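Local atomic coordinates of SnoN,Epimerase SnoN (Streptomyces nogalater, PDB entry 5EP9), a protein that acts as an epimerase in nogalamycin biosynthesis, binding iron and 2-oxoglutarate at a non-heme centre, probably with chemistry related to that of 2-oxoglutarate-dependent dioxygenases. Residues A[85-91]-A[121-127]; A[40-45]-A[175-181]; A[147-153]-A[247-253]; A[260-264]-A[278-282]. One frame throughout, in Å; residues are numbered along the deposited sequence.

Contact 1 of 4, residues A[85-91]-A[121-127]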
# COMPACT_ATOMS: atom_id res chain seq x y z
N ASP A 85 -0.60 14.06 -2.62
CA ASP A 85 -1.67 14.38 -1.64
C ASP A 85 -2.34 13.05 -1.37
O ASP A 85 -2.48 12.22 -2.30
CB ASP A 85 -2.67 15.36 -2.20
CG ASP A 85 -2.08 16.77 -2.41
OD1 ASP A 85 -1.82 17.51 -1.43
OD2 ASP A 85 -1.87 17.11 -3.61
N TYR A 86 -2.76 12.85 -0.13
CA TYR A 86 -3.44 11.63 0.20
C TYR A 86 -4.49 11.84 1.25
O TYR A 86 -4.45 12.78 2.08
CB TYR A 86 -2.48 10.53 0.63
CG TYR A 86 -1.74 10.79 1.88
CD1 TYR A 86 -0.57 11.58 1.88
CD2 TYR A 86 -2.16 10.25 3.08
CE1 TYR A 86 0.13 11.78 3.06
CE2 TYR A 86 -1.48 10.46 4.27
CZ TYR A 86 -0.33 11.23 4.26
OH TYR A 86 0.29 11.40 5.48
N VAL A 87 -5.47 11.00 1.15
CA VAL A 87 -6.49 10.93 2.19
C VAL A 87 -6.05 9.82 3.12
O VAL A 87 -6.01 8.66 2.71
CB VAL A 87 -7.93 10.67 1.63
CG1 VAL A 87 -8.96 10.62 2.76
CG2 VAL A 87 -8.27 11.73 0.63
N ALA A 88 -5.81 10.17 4.38
CA ALA A 88 -5.28 9.25 5.42
C ALA A 88 -6.42 8.46 6.04
O ALA A 88 -7.53 8.97 6.20
CB ALA A 88 -4.63 10.04 6.54
N ASP A 89 -6.16 7.18 6.26
CA ASP A 89 -7.10 6.29 6.92
C ASP A 89 -8.52 6.39 6.28
O ASP A 89 -9.53 6.55 6.98
CB ASP A 89 -7.16 6.65 8.40
CG ASP A 89 -5.79 6.55 9.09
OD1 ASP A 89 -5.24 5.41 9.19
OD2 ASP A 89 -5.23 7.65 9.43
N ALA A 90 -8.54 6.34 4.96
CA ALA A 90 -9.73 6.69 4.20
C ALA A 90 -10.91 5.77 4.47
O ALA A 90 -12.07 6.21 4.44
CB ALA A 90 -9.41 6.71 2.75
N GLN A 91 -10.58 4.57 4.88
CA GLN A 91 -11.58 3.59 5.25
C GLN A 91 -12.38 3.92 6.47
O GLN A 91 -13.40 3.39 6.62
CB GLN A 91 -11.00 2.21 5.40
CG GLN A 91 -10.34 1.87 6.74
CD GLN A 91 -8.94 2.49 6.95
OE1 GLN A 91 -8.42 3.18 6.12
NE2 GLN A 91 -8.39 2.25 8.09
N PHE A 121 -4.71 -2.79 8.05
CA PHE A 121 -4.09 -1.75 8.90
C PHE A 121 -4.56 -0.38 8.52
O PHE A 121 -4.97 0.43 9.36
CB PHE A 121 -2.54 -1.80 8.83
CG PHE A 121 -1.87 -0.70 9.60
CD1 PHE A 121 -2.02 -0.61 10.97
CD2 PHE A 121 -1.06 0.22 8.97
CE1 PHE A 121 -1.40 0.38 11.68
CE2 PHE A 121 -0.43 1.23 9.68
CZ PHE A 121 -0.62 1.32 11.03
N LYS A 122 -4.48 -0.11 7.25
CA LYS A 122 -5.06 1.16 6.71
C LYS A 122 -5.20 1.16 5.19
O LYS A 122 -4.52 0.38 4.47
CB LYS A 122 -4.20 2.35 7.09
CG LYS A 122 -2.88 2.29 6.37
CD LYS A 122 -1.98 3.45 6.73
CE LYS A 122 -0.75 3.17 5.95
NZ LYS A 122 0.15 4.30 6.10
N LEU A 123 -6.11 2.01 4.71
CA LEU A 123 -6.18 2.35 3.30
C LEU A 123 -5.96 3.83 3.12
O LEU A 123 -6.61 4.63 3.80
CB LEU A 123 -7.46 1.92 2.67
CG LEU A 123 -7.57 2.17 1.13
CD1 LEU A 123 -8.33 1.09 0.42
CD2 LEU A 123 -8.16 3.53 0.78
N GLU A 124 -5.13 4.18 2.16
CA GLU A 124 -5.01 5.60 1.71
C GLU A 124 -5.42 5.85 0.28
O GLU A 124 -5.24 5.00 -0.55
CB GLU A 124 -3.59 6.09 1.93
CG GLU A 124 -3.21 6.15 3.42
CD GLU A 124 -1.67 6.42 3.64
OE1 GLU A 124 -0.87 6.28 2.69
OE2 GLU A 124 -1.29 6.85 4.73
N VAL A 125 -5.96 7.03 -0.01
CA VAL A 125 -6.24 7.42 -1.36
C VAL A 125 -5.10 8.30 -1.82
O VAL A 125 -4.87 9.31 -1.19
CB VAL A 125 -7.55 8.20 -1.44
CG1 VAL A 125 -7.85 8.70 -2.84
CG2 VAL A 125 -8.73 7.37 -0.97
N LEU A 126 -4.47 8.00 -2.97
CA LEU A 126 -3.28 8.73 -3.39
C LEU A 126 -3.53 9.51 -4.64
O LEU A 126 -4.11 9.01 -5.56
CB LEU A 126 -2.07 7.81 -3.59
CG LEU A 126 -1.80 6.82 -2.48
CD1 LEU A 126 -0.59 5.96 -2.85
CD2 LEU A 126 -1.52 7.50 -1.17
N LEU A 127 -3.04 10.74 -4.65
CA LEU A 127 -3.10 11.63 -5.80
C LEU A 127 -1.70 12.25 -6.10
O LEU A 127 -1.11 12.88 -5.25
CB LEU A 127 -4.04 12.77 -5.48
CG LEU A 127 -4.10 13.95 -6.45
CD1 LEU A 127 -4.64 13.52 -7.81
CD2 LEU A 127 -4.95 15.09 -5.87
O HOH W 1 -3.98 2.72 10.90
O HOH W 2 -3.54 6.63 6.52
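Strand 85-87 runs antiparallel to 121-127, with both segments in the 14-202 part of the fused construct, and Asp85, Val125 and Leu123 bury the most surface. Asp85 forms a hydrogen-bonded pair with Leu127: Asp85 N to Leu127 O is 2.9 Å and Leu127 N to Asp85 O 2.8 Å. Its carboxylate turns elsewhere, to a salt bridge with Lys131. Val125 repeats the pattern with Val87 (Val87 N to Val125 O, 2.9 Å; Val125 N to Val87 O, 3.2 Å), and its CG2 packs 3.8 Å from CB of Ala90. Beyond Val87 the chain turns away, yet Leu123 keeps two bonds: its O accepts Ala90 N at 2.8 Å, and its N donates to Gln91 OE1 at 2.9 Å, a side-chain carbonyl replacing a strand partner. Val87, Val125 and Leu127 face helix 54-70, whereas Leu126 lines the 2-oxoglutarate pocket from the other face. Strand 118-128 lies between strands 82-87 and 236-245 of the larger sheet, with a classic bulge at Phe121 and Lys122 opposite Val242.

Contact 2 of 4, residues A[40-45]-A[175-181]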
# COMPACT_ATOMS: atom_id res chain seq x y z
N TYR A 40 5.80 -13.39 -6.39
CA TYR A 40 5.80 -12.50 -5.18
C TYR A 40 6.98 -12.81 -4.19
O TYR A 40 7.68 -11.94 -3.71
CB TYR A 40 4.48 -12.54 -4.45
CG TYR A 40 4.46 -11.70 -3.20
CD1 TYR A 40 4.41 -10.33 -3.29
CD2 TYR A 40 4.47 -12.26 -1.94
CE1 TYR A 40 4.37 -9.54 -2.14
CE2 TYR A 40 4.47 -11.46 -0.76
CZ TYR A 40 4.41 -10.13 -0.87
OH TYR A 40 4.42 -9.31 0.20
N ARG A 41 7.20 -14.07 -3.91
CA ARG A 41 8.23 -14.47 -2.97
C ARG A 41 9.65 -14.17 -3.50
O ARG A 41 10.49 -13.68 -2.76
CB ARG A 41 8.04 -15.93 -2.56
CG ARG A 41 6.86 -15.98 -1.55
CD ARG A 41 6.70 -17.30 -0.81
NE ARG A 41 7.00 -18.42 -1.70
CZ ARG A 41 6.14 -19.06 -2.47
NH1 ARG A 41 4.84 -18.78 -2.45
NH2 ARG A 41 6.62 -20.09 -3.22
N ARG A 42 9.88 -14.47 -4.76
CA ARG A 42 11.18 -14.25 -5.46
C ARG A 42 11.47 -12.76 -5.65
O ARG A 42 12.49 -12.28 -5.28
CB ARG A 42 11.13 -14.90 -6.81
CG ARG A 42 12.46 -14.92 -7.57
CD ARG A 42 12.47 -15.89 -8.78
NE ARG A 42 11.10 -16.24 -9.26
CZ ARG A 42 10.53 -17.48 -9.27
NH1 ARG A 42 11.20 -18.59 -8.88
NH2 ARG A 42 9.26 -17.62 -9.72
N ASP A 43 10.49 -12.03 -6.05
CA ASP A 43 10.71 -10.63 -6.39
C ASP A 43 10.41 -9.61 -5.36
O ASP A 43 10.94 -8.49 -5.39
CB ASP A 43 9.90 -10.23 -7.66
CG ASP A 43 10.34 -10.95 -8.94
OD1 ASP A 43 11.39 -11.57 -8.96
OD2 ASP A 43 9.61 -10.83 -9.94
N GLY A 44 9.45 -9.92 -4.51
CA GLY A 44 9.01 -8.99 -3.46
C GLY A 44 7.88 -8.09 -3.88
O GLY A 44 7.50 -7.19 -3.14
N TYR A 45 7.40 -8.30 -5.10
CA TYR A 45 6.22 -7.64 -5.60
C TYR A 45 5.59 -8.50 -6.63
O TYR A 45 6.24 -9.34 -7.21
CB TYR A 45 6.55 -6.24 -6.19
CG TYR A 45 7.17 -6.34 -7.55
CD1 TYR A 45 8.50 -6.67 -7.68
CD2 TYR A 45 6.40 -6.21 -8.70
CE1 TYR A 45 9.08 -6.81 -8.94
CE2 TYR A 45 6.97 -6.31 -9.95
CZ TYR A 45 8.28 -6.61 -10.06
OH TYR A 45 8.81 -6.79 -11.27
N PHE A 175 10.16 -1.13 -8.68
CA PHE A 175 10.49 -2.00 -7.61
C PHE A 175 11.88 -2.58 -7.82
O PHE A 175 12.34 -2.72 -8.98
CB PHE A 175 9.50 -3.18 -7.54
CG PHE A 175 8.07 -2.76 -7.41
CD1 PHE A 175 7.50 -2.55 -6.19
CD2 PHE A 175 7.31 -2.63 -8.51
CE1 PHE A 175 6.12 -2.18 -6.07
CE2 PHE A 175 5.97 -2.25 -8.43
CZ PHE A 175 5.38 -2.03 -7.18
N VAL A 176 12.59 -2.91 -6.74
CA VAL A 176 13.95 -3.58 -6.90
C VAL A 176 13.78 -5.02 -6.53
O VAL A 176 13.62 -5.34 -5.35
CB VAL A 176 14.96 -2.96 -5.98
CG1 VAL A 176 16.30 -3.63 -6.17
CG2 VAL A 176 15.12 -1.48 -6.25
N PRO A 177 13.75 -5.91 -7.52
CA PRO A 177 13.33 -7.27 -7.20
C PRO A 177 14.35 -7.91 -6.32
O PRO A 177 15.58 -7.70 -6.53
CB PRO A 177 13.22 -8.00 -8.57
CG PRO A 177 13.66 -7.02 -9.56
CD PRO A 177 13.64 -5.65 -8.97
N GLY A 178 13.88 -8.73 -5.37
CA GLY A 178 14.82 -9.39 -4.43
C GLY A 178 15.27 -8.50 -3.28
O GLY A 178 15.93 -8.99 -2.37
N SER A 179 14.97 -7.21 -3.30
CA SER A 179 15.51 -6.30 -2.28
C SER A 179 14.90 -6.55 -0.89
O SER A 179 15.46 -6.24 0.13
CB SER A 179 15.26 -4.85 -2.68
OG SER A 179 13.83 -4.61 -2.88
N HIS A 180 13.76 -7.20 -0.89
CA HIS A 180 13.10 -7.65 0.36
C HIS A 180 13.83 -8.74 1.11
O HIS A 180 13.51 -9.01 2.24
CB HIS A 180 11.63 -8.10 0.12
CG HIS A 180 11.48 -9.33 -0.71
ND1 HIS A 180 12.10 -9.51 -1.93
CD2 HIS A 180 10.80 -10.47 -0.46
CE1 HIS A 180 11.81 -10.72 -2.39
NE2 HIS A 180 11.01 -11.31 -1.52
N LEU A 181 14.77 -9.41 0.42
CA LEU A 181 15.58 -10.47 1.03
C LEU A 181 16.91 -10.01 1.53
O LEU A 181 17.68 -10.80 2.00
CB LEU A 181 15.83 -11.57 -0.02
CG LEU A 181 14.56 -12.08 -0.67
CD1 LEU A 181 14.97 -13.03 -1.81
CD2 LEU A 181 13.69 -12.81 0.38
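The C-terminal end of helix 30-43 meets the loop that follows strand 173-175, both within the 14-202 part of the fused construct. Tyr40 contributes through its backbone, its O accepting Gly44 N at 2.8 Å as the helix finishes. One residue on, Arg41 O receives a 2.7 Å hydrogen bond from His180 NE2, so the imidazole engages a carbonyl exposed at the helix terminus; Arg42 O lies at the edge of the same ring, 3.4 Å from His180 CE1. Asp43 supplies the second bond, its O accepting Gly178 N at 2.9 Å and also meeting Pro177 CA at 3.2 Å in a CA-H...O contact. Gly178 belongs to the type II turn Val176-Ser179, braced by Ser179 OG to Val176 O at 2.6 Å. Gly44 then leaves the helix with positive phi and lays its CA 3.4 Å from the centroid of the His180 ring, over its face. A side chain would collide with His180 ND1, so glycine is required for this fit. Tyr45 ends the segment in an offset stack on Phe175, centroids 4.5 Å apart and planes nearly parallel at 4°. The stacked rings sit between the two sheets of the double-stranded beta-helix: Tyr45 and Phe175 both touch Val209 of strand 207-209, while Tyr45 reaches His219 and Phe175 reaches Thr217 of strand 216-220.

Contact 3 of 4, residues A[147-153]-A[247-253]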
# COMPACT_ATOMS: atom_id res chain seq x y z
N ALA A 147 8.29 2.27 8.87
CA ALA A 147 7.29 3.22 9.24
C ALA A 147 6.00 2.59 9.84
O ALA A 147 5.03 3.32 10.14
CB ALA A 147 6.92 4.04 8.00
N PHE A 148 5.97 1.27 9.89
CA PHE A 148 4.80 0.49 10.39
C PHE A 148 4.95 0.25 11.91
O PHE A 148 5.89 -0.42 12.35
CB PHE A 148 4.63 -0.83 9.65
CG PHE A 148 4.26 -0.71 8.20
CD1 PHE A 148 3.61 0.42 7.68
CD2 PHE A 148 4.52 -1.74 7.34
CE1 PHE A 148 3.23 0.51 6.36
CE2 PHE A 148 4.13 -1.66 6.04
CZ PHE A 148 3.48 -0.54 5.55
N PRO A 149 4.09 0.86 12.73
CA PRO A 149 4.15 0.67 14.15
C PRO A 149 3.45 -0.62 14.64
O PRO A 149 2.63 -0.61 15.55
CB PRO A 149 3.39 1.91 14.68
CG PRO A 149 2.25 2.01 13.71
CD PRO A 149 2.89 1.65 12.37
N PHE A 150 3.86 -1.75 14.07
CA PHE A 150 3.41 -3.02 14.59
C PHE A 150 4.52 -4.08 14.46
O PHE A 150 5.45 -3.97 13.65
CB PHE A 150 2.08 -3.43 13.94
CG PHE A 150 2.04 -3.34 12.43
CD1 PHE A 150 2.47 -4.41 11.68
CD2 PHE A 150 1.51 -2.24 11.79
CE1 PHE A 150 2.42 -4.40 10.31
CE2 PHE A 150 1.48 -2.20 10.43
CZ PHE A 150 1.93 -3.28 9.68
N SER A 151 4.32 -5.12 15.22
CA SER A 151 5.30 -6.18 15.49
C SER A 151 5.68 -6.97 14.25
O SER A 151 6.78 -7.40 14.13
CB SER A 151 4.73 -7.12 16.61
OG SER A 151 3.49 -7.71 16.21
N THR A 152 4.75 -7.09 13.29
CA THR A 152 4.98 -7.89 12.08
C THR A 152 5.23 -7.04 10.84
O THR A 152 4.98 -7.44 9.74
CB THR A 152 3.80 -8.81 11.83
OG1 THR A 152 2.61 -8.03 11.72
CG2 THR A 152 3.65 -9.80 13.00
N ALA A 153 5.71 -5.83 11.08
CA ALA A 153 6.02 -4.88 10.03
C ALA A 153 6.85 -5.46 8.88
O ALA A 153 6.57 -5.21 7.71
CB ALA A 153 6.82 -3.71 10.64
N THR A 247 -1.86 -11.71 13.77
CA THR A 247 -1.28 -11.63 15.12
C THR A 247 -0.50 -10.33 15.41
O THR A 247 0.20 -10.24 16.38
CB THR A 247 -0.28 -12.78 15.36
OG1 THR A 247 0.83 -12.68 14.46
CG2 THR A 247 -0.98 -14.17 15.22
N ALA A 248 -0.57 -9.37 14.53
CA ALA A 248 0.09 -8.11 14.76
C ALA A 248 -0.26 -7.45 16.09
O ALA A 248 -1.40 -7.35 16.46
CB ALA A 248 -0.23 -7.14 13.66
N ALA A 249 0.79 -6.97 16.73
CA ALA A 249 0.71 -6.16 17.91
C ALA A 249 1.36 -4.81 17.77
O ALA A 249 2.31 -4.66 17.04
CB ALA A 249 1.27 -6.90 19.19
N TYR A 250 0.84 -3.87 18.57
CA TYR A 250 1.33 -2.49 18.51
C TYR A 250 2.83 -2.45 18.89
O TYR A 250 3.22 -2.99 19.91
CB TYR A 250 0.54 -1.56 19.43
CG TYR A 250 0.93 -0.09 19.30
CD1 TYR A 250 0.69 0.61 18.12
CD2 TYR A 250 1.46 0.61 20.38
CE1 TYR A 250 1.03 1.94 18.00
CE2 TYR A 250 1.78 1.97 20.28
CZ TYR A 250 1.58 2.61 19.09
OH TYR A 250 1.87 3.91 18.96
N ARG A 251 3.58 -1.73 18.09
CA ARG A 251 5.00 -1.50 18.36
C ARG A 251 5.42 -0.13 17.90
O ARG A 251 5.61 0.07 16.72
CB ARG A 251 5.87 -2.58 17.64
CG ARG A 251 7.32 -2.61 18.17
CD ARG A 251 8.23 -3.63 17.49
NE ARG A 251 8.31 -3.41 16.07
CZ ARG A 251 8.78 -4.29 15.17
NH1 ARG A 251 9.24 -5.49 15.54
NH2 ARG A 251 8.85 -3.95 13.88
N PRO A 252 5.56 0.83 18.82
CA PRO A 252 5.88 2.18 18.37
C PRO A 252 7.23 2.29 17.62
O PRO A 252 8.17 1.61 17.96
CB PRO A 252 5.97 3.00 19.66
CG PRO A 252 5.49 2.15 20.76
CD PRO A 252 5.53 0.73 20.27
N THR A 253 7.23 3.04 16.55
CA THR A 253 8.47 3.38 15.82
C THR A 253 9.26 4.42 16.56
O THR A 253 10.44 4.56 16.35
CB THR A 253 8.19 4.01 14.47
OG1 THR A 253 7.47 5.25 14.66
CG2 THR A 253 7.34 3.12 13.62
O HOH W 3 8.45 -1.44 12.04
O HOH W 4 7.45 -0.90 14.94
O HOH W 5 3.07 -10.39 16.69
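The guanidinium of Arg251 lies with one face over the carbonyl oxygens of Phe150 and Ser151, with NH2 3.4 Å from Phe150 O and NH1 3.4 Å from Ser151 O; the angles are too poor for hydrogen bonds. The arrangement joins two loops at one end of the double-stranded beta-helix: 147-153 precedes strand 157-162, and the loop 247-253 follows strand 236-245. They belong to different parts of the engineered fusion, 14-202 and 203-305. An inverse gamma turn centred on Pro149 leads into a type I turn from Phe150 to Ala153, and the backbones form a single bridge between Phe150 and Tyr250. Its bonds are Arg251 N to Pro149 O at 2.9 Å and Ser151 N to Ala249 O at 2.8 Å, flanking Phe150, whose CA also approaches Ala249 O at 3.1 Å. Pro149 CB packs 4.1 Å from CE1 of Tyr250, whose hydroxyl is held by the backbone of Asp259. Farther in, Phe148 approaches the iron ligand Asp144, while the Phe150 ring meets Phe121 edge-to-face. Two waters fill the gap beside Arg251: one joins Phe148 O (2.8 Å) to Arg251 NH2 (3.1 Å), and the other accepts from Arg251 NE at 2.9 Å. At the far end the Ser151 hydroxyl extends the backbone pairing, its OG accepting Ala249 N at 2.8 Å.

Contact 4 of 4, residues A[260-264]-A[278-282]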
# COMPACT_ATOMS: atom_id res chain seq x y z
N ASP A 260 0.75 7.41 16.11
CA ASP A 260 -0.56 7.93 16.54
C ASP A 260 -1.61 7.40 15.60
O ASP A 260 -1.67 7.80 14.48
CB ASP A 260 -0.55 9.46 16.51
CG ASP A 260 -1.83 10.08 16.96
OD1 ASP A 260 -2.40 9.65 17.98
OD2 ASP A 260 -2.27 11.06 16.30
N LEU A 261 -2.34 6.40 16.02
CA LEU A 261 -3.25 5.70 15.12
C LEU A 261 -4.62 6.27 15.44
O LEU A 261 -5.12 6.11 16.56
CB LEU A 261 -3.23 4.22 15.36
CG LEU A 261 -1.90 3.55 15.18
CD1 LEU A 261 -2.01 2.04 15.38
CD2 LEU A 261 -1.33 3.87 13.81
N PRO A 262 -5.27 6.90 14.46
CA PRO A 262 -6.63 7.39 14.71
C PRO A 262 -7.63 6.22 14.79
O PRO A 262 -7.38 5.12 14.29
CB PRO A 262 -6.92 8.25 13.49
CG PRO A 262 -6.08 7.69 12.45
CD PRO A 262 -4.82 7.18 13.09
N GLY A 263 -8.72 6.51 15.47
CA GLY A 263 -9.86 5.59 15.62
C GLY A 263 -9.60 4.41 16.54
O GLY A 263 -10.18 3.36 16.34
N THR A 264 -8.70 4.58 17.51
CA THR A 264 -8.26 3.50 18.41
C THR A 264 -8.53 3.82 19.85
O THR A 264 -7.85 3.27 20.70
CB THR A 264 -6.75 3.16 18.29
OG1 THR A 264 -5.93 4.33 18.51
CG2 THR A 264 -6.42 2.62 16.90
N ASP A 278 -13.01 -4.36 14.64
CA ASP A 278 -13.47 -3.51 13.51
C ASP A 278 -12.52 -2.49 13.00
O ASP A 278 -12.52 -2.18 11.84
CB ASP A 278 -14.74 -2.66 13.94
CG ASP A 278 -16.01 -3.48 13.94
OD1 ASP A 278 -15.94 -4.58 13.32
OD2 ASP A 278 -17.06 -3.06 14.54
N ARG A 279 -11.72 -1.94 13.88
CA ARG A 279 -10.70 -0.97 13.49
C ARG A 279 -9.53 -1.59 12.66
O ARG A 279 -8.90 -0.95 11.87
CB ARG A 279 -10.17 -0.29 14.75
CG ARG A 279 -9.05 0.71 14.50
CD ARG A 279 -9.40 1.72 13.40
NE ARG A 279 -8.29 2.64 13.25
CZ ARG A 279 -7.22 2.45 12.47
NH1 ARG A 279 -7.13 1.37 11.68
NH2 ARG A 279 -6.23 3.37 12.47
N PHE A 280 -9.29 -2.88 12.87
CA PHE A 280 -8.17 -3.65 12.23
C PHE A 280 -8.67 -4.99 11.77
O PHE A 280 -8.28 -6.03 12.28
CB PHE A 280 -7.00 -3.86 13.18
CG PHE A 280 -6.43 -2.58 13.71
CD1 PHE A 280 -5.68 -1.77 12.91
CD2 PHE A 280 -6.60 -2.21 15.06
CE1 PHE A 280 -5.11 -0.58 13.40
CE2 PHE A 280 -6.05 -1.03 15.55
CZ PHE A 280 -5.30 -0.22 14.71
N PRO A 281 -9.62 -4.97 10.82
CA PRO A 281 -10.46 -6.16 10.65
C PRO A 281 -9.72 -7.29 10.01
O PRO A 281 -8.97 -7.09 9.03
CB PRO A 281 -11.63 -5.65 9.77
CG PRO A 281 -10.99 -4.53 8.99
CD PRO A 281 -10.13 -3.85 10.02
N LEU A 282 -10.05 -8.48 10.43
CA LEU A 282 -9.71 -9.67 9.72
C LEU A 282 -10.22 -9.58 8.26
O LEU A 282 -11.32 -9.18 8.03
CB LEU A 282 -10.29 -10.89 10.39
CG LEU A 282 -9.71 -11.27 11.76
CD1 LEU A 282 -10.63 -12.24 12.50
CD2 LEU A 282 -8.29 -11.82 11.59
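Two irregular segments of the 203-305 part, both C-terminal to helix 256-259, meet at the surface beside strand 118-128 of the larger sheet, where one arginine side chain donates twice to a single backbone carbonyl. The polar interactions centre on Arg279: NE and NH2 each donate to Pro262 O at 2.8 Å, so that the carbonyl lies near the guanidinium plane. The remaining nitrogen, NH1, makes a weak hydrogen bond to Phe121 O, and a long, weak ion pair connects NH2 with Asp89. Apolar contacts come from the neighbouring residue, Phe280, whose CZ approaches Leu261 CD1 at 4.0 Å and Thr264 CG2 at 3.8 Å; Phe121 touches both Leu261 and Phe280. At Gly263 the backbone itself lies against the arginine: phi is positive, a CB would come tight against Arg279 NE, and Gly263 O lies 3.4 Å from Arg279 CG. Within 260-264 a local hydrogen bond spans Pro262 and Gly263: Thr264 OG1 donates to Leu261 O at 2.8 Å.

From the N terminus, contact 2 opens at 40-45, and the loop it closes at 175-181 encloses contact 1 entirely, whose own loop, largely helical, runs from 85-91 to 121-127. Contact 3 opens at 147-153, before contact 2 has closed, and ends at 247-253, so these two cross. Contact 4 follows in series, closing a short irregular excursion between 260-264 and 278-282. Contacts 1, 3 and 4 meet around Phe121, which packs on Pro149, Phe150 and Leu261, and Tyr250 also touches Leu261. Contact 2 stands apart, opposite contacts 1 and 4 across the chain's centre, joining the N-terminal helix to the smaller sheet's loop.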